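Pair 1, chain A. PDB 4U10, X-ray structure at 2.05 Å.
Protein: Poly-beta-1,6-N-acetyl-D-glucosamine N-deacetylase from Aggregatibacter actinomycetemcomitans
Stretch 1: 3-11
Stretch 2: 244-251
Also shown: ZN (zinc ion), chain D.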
# COMPACT_ATOMS: atom_id res chain seq x y z
N ARG A 3 -7.63 5.86 -18.83
CA ARG A 3 -6.40 6.06 -18.08
C ARG A 3 -6.78 6.40 -16.65
O ARG A 3 -7.85 6.99 -16.41
CB ARG A 3 -5.59 7.23 -18.62
CG ARG A 3 -5.64 7.44 -20.11
CD ARG A 3 -4.82 6.41 -20.86
NE ARG A 3 -4.08 7.03 -21.95
CZ ARG A 3 -3.10 7.90 -21.77
NH1 ARG A 3 -2.74 8.26 -20.55
NH2 ARG A 3 -2.47 8.42 -22.81
N TYR A 4 -5.89 6.09 -15.72
CA TYR A 4 -5.99 6.59 -14.34
C TYR A 4 -4.60 6.73 -13.71
O TYR A 4 -3.63 6.00 -14.10
CB TYR A 4 -6.93 5.69 -13.52
CG TYR A 4 -6.39 4.30 -13.25
CD1 TYR A 4 -6.59 3.26 -14.18
CD2 TYR A 4 -5.63 4.05 -12.12
CE1 TYR A 4 -6.08 2.00 -13.95
CE2 TYR A 4 -5.15 2.78 -11.86
CZ TYR A 4 -5.36 1.77 -12.78
OH TYR A 4 -4.89 0.54 -12.54
N GLY A 5 -4.51 7.68 -12.76
CA GLY A 5 -3.33 7.90 -11.97
C GLY A 5 -3.55 7.36 -10.56
O GLY A 5 -4.66 7.20 -10.12
N VAL A 6 -2.47 7.11 -9.84
CA VAL A 6 -2.54 6.59 -8.49
C VAL A 6 -1.63 7.37 -7.57
O VAL A 6 -0.47 7.54 -7.89
CB VAL A 6 -2.22 5.07 -8.42
CG1 VAL A 6 -2.45 4.58 -6.99
CG2 VAL A 6 -3.09 4.25 -9.38
N LEU A 7 -2.12 7.80 -6.40
CA LEU A 7 -1.24 8.42 -5.41
C LEU A 7 -0.92 7.48 -4.25
O LEU A 7 -1.81 6.81 -3.72
CB LEU A 7 -1.83 9.68 -4.86
CG LEU A 7 -2.38 10.79 -5.82
CD1 LEU A 7 -2.80 12.05 -5.04
CD2 LEU A 7 -1.34 11.10 -6.88
N ALA A 8 0.35 7.42 -3.85
CA ALA A 8 0.74 6.52 -2.73
C ALA A 8 1.11 7.29 -1.47
O ALA A 8 2.16 7.95 -1.42
CB ALA A 8 1.92 5.63 -3.17
N TYR A 9 0.32 7.13 -0.42
CA TYR A 9 0.51 7.78 0.85
C TYR A 9 0.90 6.75 1.90
O TYR A 9 0.72 5.58 1.67
CB TYR A 9 -0.79 8.43 1.37
CG TYR A 9 -1.23 9.67 0.59
CD1 TYR A 9 -0.79 10.94 0.95
CD2 TYR A 9 -2.13 9.56 -0.47
CE1 TYR A 9 -1.20 12.06 0.20
CE2 TYR A 9 -2.57 10.68 -1.19
CZ TYR A 9 -2.12 11.89 -0.88
OH TYR A 9 -2.56 12.98 -1.65
N HIS A 10 1.47 7.18 3.03
CA HIS A 10 1.77 6.30 4.16
C HIS A 10 1.05 6.86 5.37
O HIS A 10 -0.21 6.91 5.39
CB HIS A 10 3.29 6.15 4.30
CG HIS A 10 3.88 5.41 3.15
ND1 HIS A 10 4.11 6.01 1.93
CD2 HIS A 10 4.17 4.11 2.99
CE1 HIS A 10 4.55 5.12 1.08
NE2 HIS A 10 4.61 3.95 1.70
N SER A 11 1.80 7.31 6.37
CA SER A 11 1.13 7.88 7.53
C SER A 11 0.81 9.35 7.30
O SER A 11 1.54 10.06 6.57
CB SER A 11 1.94 7.69 8.78
OG SER A 11 1.11 7.82 9.85
N TYR A 244 0.23 -4.11 -13.98
CA TYR A 244 1.31 -3.31 -13.34
C TYR A 244 0.83 -1.87 -13.17
O TYR A 244 0.65 -1.16 -14.16
CB TYR A 244 2.55 -3.35 -14.26
CG TYR A 244 3.78 -2.51 -13.92
CD1 TYR A 244 3.96 -1.88 -12.68
CD2 TYR A 244 4.79 -2.40 -14.85
CE1 TYR A 244 5.11 -1.14 -12.43
CE2 TYR A 244 5.94 -1.68 -14.61
CZ TYR A 244 6.10 -1.05 -13.40
OH TYR A 244 7.28 -0.36 -13.22
N VAL A 245 0.62 -1.45 -11.93
CA VAL A 245 0.04 -0.14 -11.68
C VAL A 245 1.11 0.74 -11.05
O VAL A 245 1.68 0.34 -10.07
CB VAL A 245 -1.10 -0.28 -10.70
CG1 VAL A 245 -1.61 1.12 -10.32
CG2 VAL A 245 -2.20 -1.14 -11.29
N GLY A 246 1.44 1.87 -11.64
CA GLY A 246 2.37 2.83 -11.04
C GLY A 246 1.70 3.87 -10.18
O GLY A 246 0.51 4.19 -10.33
N ARG A 247 2.48 4.42 -9.26
CA ARG A 247 1.97 5.35 -8.31
C ARG A 247 2.96 6.48 -8.10
O ARG A 247 4.20 6.30 -8.23
CB ARG A 247 1.69 4.62 -6.97
CG ARG A 247 0.76 3.39 -7.02
CD ARG A 247 0.37 2.98 -5.60
NE ARG A 247 1.56 2.50 -4.85
CZ ARG A 247 1.61 2.27 -3.54
NH1 ARG A 247 0.56 2.49 -2.77
NH2 ARG A 247 2.74 1.86 -2.97
N LEU A 248 2.44 7.64 -7.71
CA LEU A 248 3.30 8.70 -7.24
C LEU A 248 3.53 8.58 -5.73
O LEU A 248 2.59 8.62 -4.95
CB LEU A 248 2.64 10.06 -7.56
CG LEU A 248 3.42 11.27 -7.08
CD1 LEU A 248 4.79 11.32 -7.74
CD2 LEU A 248 2.57 12.47 -7.38
N LEU A 249 4.78 8.45 -5.30
CA LEU A 249 5.09 8.46 -3.86
C LEU A 249 4.98 9.83 -3.26
O LEU A 249 5.74 10.72 -3.64
CB LEU A 249 6.51 7.93 -3.62
CG LEU A 249 7.04 7.89 -2.18
CD1 LEU A 249 6.16 6.98 -1.36
CD2 LEU A 249 8.49 7.43 -2.10
N ILE A 250 4.06 10.02 -2.32
CA ILE A 250 3.84 11.30 -1.73
C ILE A 250 4.86 11.57 -0.61
O ILE A 250 5.15 10.72 0.21
CB ILE A 250 2.40 11.41 -1.17
CG1 ILE A 250 1.33 11.09 -2.25
CG2 ILE A 250 2.18 12.77 -0.57
CD1 ILE A 250 1.21 12.15 -3.35
N ASP A 251 5.39 12.78 -0.54
CA ASP A 251 6.16 13.18 0.66
C ASP A 251 5.81 14.62 1.03
O ASP A 251 4.99 15.29 0.33
CB ASP A 251 7.67 13.00 0.43
CG ASP A 251 8.19 13.70 -0.84
OD1 ASP A 251 7.98 14.92 -1.05
OD2 ASP A 251 8.87 13.02 -1.63
ZN ZN D . 4.68 2.05 0.68
O HOH W 1 -0.15 6.69 -11.57
O HOH W 2 3.80 8.31 0.78
O HOH W 3 5.64 0.63 1.71

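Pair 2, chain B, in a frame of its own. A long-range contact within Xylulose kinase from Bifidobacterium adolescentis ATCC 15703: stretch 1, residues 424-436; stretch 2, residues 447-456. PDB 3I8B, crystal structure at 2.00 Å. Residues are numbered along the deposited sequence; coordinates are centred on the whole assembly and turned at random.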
# COMPACT_ATOMS: atom_id res chain seq x y z
N SER B 424 -19.22 -0.36 -0.62
CA SER B 424 -19.81 -0.81 0.64
C SER B 424 -18.73 -1.31 1.59
O SER B 424 -17.76 -1.94 1.17
CB SER B 424 -20.81 -1.96 0.40
OG SER B 424 -21.95 -1.52 -0.31
N ILE B 425 -18.92 -1.06 2.88
CA ILE B 425 -18.08 -1.65 3.90
C ILE B 425 -18.95 -2.32 4.95
O ILE B 425 -19.70 -1.64 5.65
CB ILE B 425 -17.19 -0.59 4.57
CG1 ILE B 425 -16.13 -0.08 3.58
CG2 ILE B 425 -16.52 -1.17 5.80
CD1 ILE B 425 -15.27 1.02 4.15
N THR B 426 -18.85 -3.65 5.06
CA THR B 426 -19.77 -4.43 5.89
C THR B 426 -19.08 -5.21 7.01
O THR B 426 -19.73 -5.85 7.83
CB THR B 426 -20.63 -5.38 5.03
OG1 THR B 426 -19.79 -6.18 4.19
CG2 THR B 426 -21.59 -4.57 4.15
N ARG B 427 -17.75 -5.16 7.04
CA ARG B 427 -16.98 -5.77 8.10
C ARG B 427 -15.65 -5.05 8.25
O ARG B 427 -15.03 -4.67 7.25
CB ARG B 427 -16.74 -7.25 7.80
CG ARG B 427 -16.01 -8.02 8.89
CD ARG B 427 -15.95 -9.51 8.54
NE ARG B 427 -15.00 -9.77 7.47
CZ ARG B 427 -13.92 -10.54 7.59
NH1 ARG B 427 -13.68 -11.16 8.74
NH2 ARG B 427 -13.11 -10.71 6.55
N ILE B 428 -15.21 -4.87 9.49
CA ILE B 428 -13.99 -4.13 9.81
C ILE B 428 -12.97 -5.03 10.49
O ILE B 428 -13.28 -5.69 11.48
CB ILE B 428 -14.27 -2.98 10.79
CG1 ILE B 428 -15.45 -2.13 10.32
CG2 ILE B 428 -13.01 -2.12 11.01
CD1 ILE B 428 -15.83 -1.04 11.32
N LEU B 429 -11.74 -5.05 9.96
CA LEU B 429 -10.64 -5.73 10.62
C LEU B 429 -9.70 -4.67 11.17
O LEU B 429 -9.42 -3.69 10.49
CB LEU B 429 -9.89 -6.65 9.65
CG LEU B 429 -10.61 -7.93 9.22
CD1 LEU B 429 -11.86 -7.59 8.44
CD2 LEU B 429 -9.68 -8.82 8.40
N LEU B 430 -9.21 -4.88 12.39
CA LEU B 430 -8.31 -3.93 13.02
C LEU B 430 -6.98 -4.60 13.29
O LEU B 430 -6.90 -5.57 14.05
CB LEU B 430 -8.92 -3.40 14.32
CG LEU B 430 -8.01 -2.49 15.14
CD1 LEU B 430 -7.73 -1.18 14.40
CD2 LEU B 430 -8.62 -2.22 16.52
N ILE B 431 -5.93 -4.07 12.67
CA ILE B 431 -4.59 -4.62 12.80
C ILE B 431 -3.58 -3.54 13.14
O ILE B 431 -3.95 -2.37 13.32
CB ILE B 431 -4.13 -5.29 11.49
CG1 ILE B 431 -4.25 -4.28 10.34
CG2 ILE B 431 -4.93 -6.55 11.23
CD1 ILE B 431 -3.91 -4.86 8.97
N GLY B 432 -2.32 -3.92 13.23
CA GLY B 432 -1.26 -3.00 13.59
C GLY B 432 -1.14 -2.82 15.10
O GLY B 432 -1.96 -3.34 15.86
N GLY B 433 -0.13 -2.07 15.51
CA GLY B 433 0.14 -1.81 16.92
C GLY B 433 -1.04 -1.24 17.69
O GLY B 433 -1.29 -1.64 18.82
N GLY B 434 -1.76 -0.31 17.08
CA GLY B 434 -2.91 0.28 17.74
C GLY B 434 -3.93 -0.74 18.18
O GLY B 434 -4.76 -0.47 19.06
N ALA B 435 -3.89 -1.93 17.59
CA ALA B 435 -4.87 -2.96 17.89
C ALA B 435 -4.72 -3.53 19.29
O ALA B 435 -5.68 -4.07 19.86
CB ALA B 435 -4.84 -4.09 16.84
N LYS B 436 -3.54 -3.41 19.88
CA LYS B 436 -3.38 -3.88 21.24
C LYS B 436 -3.76 -2.83 22.29
O LYS B 436 -3.75 -3.12 23.48
CB LYS B 436 -1.98 -4.44 21.51
CG LYS B 436 -0.94 -3.41 21.88
CD LYS B 436 0.03 -3.19 20.73
CE LYS B 436 0.61 -4.52 20.26
NZ LYS B 436 1.77 -4.31 19.34
N ILE B 447 -17.74 3.85 18.14
CA ILE B 447 -17.62 5.00 17.27
C ILE B 447 -17.47 4.61 15.78
O ILE B 447 -17.96 5.33 14.90
CB ILE B 447 -16.60 6.08 17.81
CG1 ILE B 447 -15.38 6.23 16.91
CG2 ILE B 447 -16.25 5.87 19.30
CD1 ILE B 447 -15.61 7.27 15.88
N LEU B 448 -16.85 3.47 15.49
CA LEU B 448 -16.78 3.01 14.09
C LEU B 448 -18.15 2.58 13.60
O LEU B 448 -18.45 2.65 12.40
CB LEU B 448 -15.76 1.89 13.92
CG LEU B 448 -14.31 2.26 14.20
CD1 LEU B 448 -13.40 1.09 13.88
CD2 LEU B 448 -13.91 3.48 13.39
N GLY B 449 -18.99 2.13 14.52
CA GLY B 449 -20.38 1.85 14.22
C GLY B 449 -20.70 0.41 13.88
O GLY B 449 -21.76 0.13 13.34
N MSE B 450 -19.77 -0.50 14.19
CA MSE B 450 -19.90 -1.93 13.90
C MSE B 450 -19.00 -2.74 14.81
O MSE B 450 -18.14 -2.20 15.49
CB MSE B 450 -19.42 -2.25 12.48
CG MSE B 450 -20.30 -1.80 11.37
SE MSE B 450 -19.54 -2.43 9.66
CE MSE B 450 -21.09 -1.99 8.56
N ASP B 451 -19.17 -4.06 14.75
CA ASP B 451 -18.21 -5.00 15.30
C ASP B 451 -16.83 -4.73 14.71
O ASP B 451 -16.71 -4.36 13.54
CB ASP B 451 -18.63 -6.43 14.93
CG ASP B 451 -19.80 -6.93 15.76
OD1 ASP B 451 -20.40 -6.13 16.51
OD2 ASP B 451 -20.10 -8.14 15.66
N VAL B 452 -15.80 -4.93 15.52
CA VAL B 452 -14.44 -4.78 15.06
C VAL B 452 -13.69 -6.06 15.33
O VAL B 452 -13.42 -6.41 16.48
CB VAL B 452 -13.71 -3.61 15.75
CG1 VAL B 452 -12.30 -3.44 15.19
CG2 VAL B 452 -14.50 -2.34 15.57
N THR B 453 -13.37 -6.78 14.25
CA THR B 453 -12.62 -8.01 14.33
C THR B 453 -11.12 -7.76 14.48
O THR B 453 -10.55 -6.92 13.77
CB THR B 453 -12.88 -8.90 13.09
OG1 THR B 453 -14.24 -9.34 13.09
CG2 THR B 453 -11.95 -10.10 13.09
N ARG B 454 -10.49 -8.48 15.40
CA ARG B 454 -9.04 -8.39 15.59
C ARG B 454 -8.36 -9.70 15.18
O ARG B 454 -8.30 -10.65 15.97
CB ARG B 454 -8.69 -8.05 17.04
CG ARG B 454 -8.95 -6.61 17.42
CD ARG B 454 -8.43 -6.31 18.81
NE ARG B 454 -9.07 -7.15 19.81
CZ ARG B 454 -8.47 -8.16 20.44
NH1 ARG B 454 -7.19 -8.43 20.19
NH2 ARG B 454 -9.14 -8.88 21.33
N PRO B 455 -7.85 -9.74 13.94
CA PRO B 455 -7.10 -10.91 13.46
C PRO B 455 -5.84 -11.08 14.28
O PRO B 455 -5.22 -10.08 14.63
CB PRO B 455 -6.74 -10.54 12.02
CG PRO B 455 -7.72 -9.45 11.63
CD PRO B 455 -7.96 -8.69 12.91
N ALA B 456 -5.45 -12.31 14.59
CA ALA B 456 -4.20 -12.53 15.31
C ALA B 456 -3.04 -11.92 14.53
O ALA B 456 -2.98 -12.01 13.30
CB ALA B 456 -3.98 -14.01 15.56
O HOH W 4 -15.01 -11.61 11.65
O HOH W 5 -17.08 -5.78 11.31
O HOH W 6 -5.24 -7.45 15.32

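Two strands lying side by side in parallel fix the backbone tightly but leave the side chains considerable freedom, and pair 1 and pair 2 illustrate the principle well. The N, CA and C atoms of 14 central residues superpose with an RMSD of 0.9 Å, and the surface buried between the stretches is similar, 581 Å² in pair 1 and 626 Å² in pair 2.

The common element is a short parallel ladder. In pair 1, A:Leu248 N donates to A:Val6 O (2.9 Å), and A:Ala8 N donates to A:Leu248 O (2.8 Å), so one residue of the second strand is gripped through both its amide and its carbonyl. In pair 2 the matched residue, B:Thr453, does the same: its N donates to B:Ile428 O (3.0 Å), and its O receives B:Leu430 N (2.8 Å). Pair 1 adds a third rung, A:Ile250 N to A:Ala8 O (3.0 Å). The matched position in pair 2 is B:Pro455, whose ring nitrogen carries no hydrogen to donate; its CD lies 3.5 Å from B:Leu430 O instead. Water then links the strands, donating to both B:Leu430 O (2.8 Å) and B:Pro455 O (2.7 Å). Pair 1 places a water similarly, donating to A:Ala8 O and A:Ile250 O (both 2.8 Å) and accepting from A:His10 ND1 (2.6 Å), while A:His10 NE2 binds zinc at 2.1 Å.

Near the start of the ladder, A:Val6 and B:Ile428 nearly coincide, their side-chain centres 0.8 Å apart. A:Val6 CG2 meets A:Val245 CG1 at 3.6 Å. In pair 2 the longer isoleucine sends CD1 to B:Met450 CB (4.0 Å) and to B:Leu448 CB (3.9 Å). B:Met450, a selenomethionine matched to A:Val245, reaches farther back along the first stretch, its CE 3.2 Å from B:Ile425 O.

At the next inward position the bulk changes sides. A:Ala8 is small, and the guanidinium of A:Arg247 lies with one face over its methyl, CB to CZ 3.4 Å; the arginine's nitrogens are hydrogen-bonded elsewhere in the structure. In pair 2 the larger residue is on the first strand: B:Leu430 CB packs 3.5 Å from CG1 of B:Val452, the counterpart of A:Arg247. A small residue facing a long one is thus replaced by two of moderate size.

The other sheet face, carrying A:Leu7 and A:Leu248 in pair 1 and B:Leu429 and B:Thr453 in pair 2, keeps its leucine. A:Leu7 CB approaches A:Ile250 CD1 at 4.2 Å, whereas B:Leu429 CD2 touches B:Pro455 CG at 3.8 Å. That isoleucine and proline, both directed toward the first strand, also meet the residue two positions further along it, A:Tyr9 in pair 1 and B:Ile431 in pair 2. A:Ile250 CG1 sits over one face of the A:Tyr9 ring, 3.7 Å from its centroid, in a CH-pi contact; B:Pro455 CG approaches B:Ile431 CG2 at 4.0 Å. An aromatic surface and a branched aliphatic chain thus serve the same position.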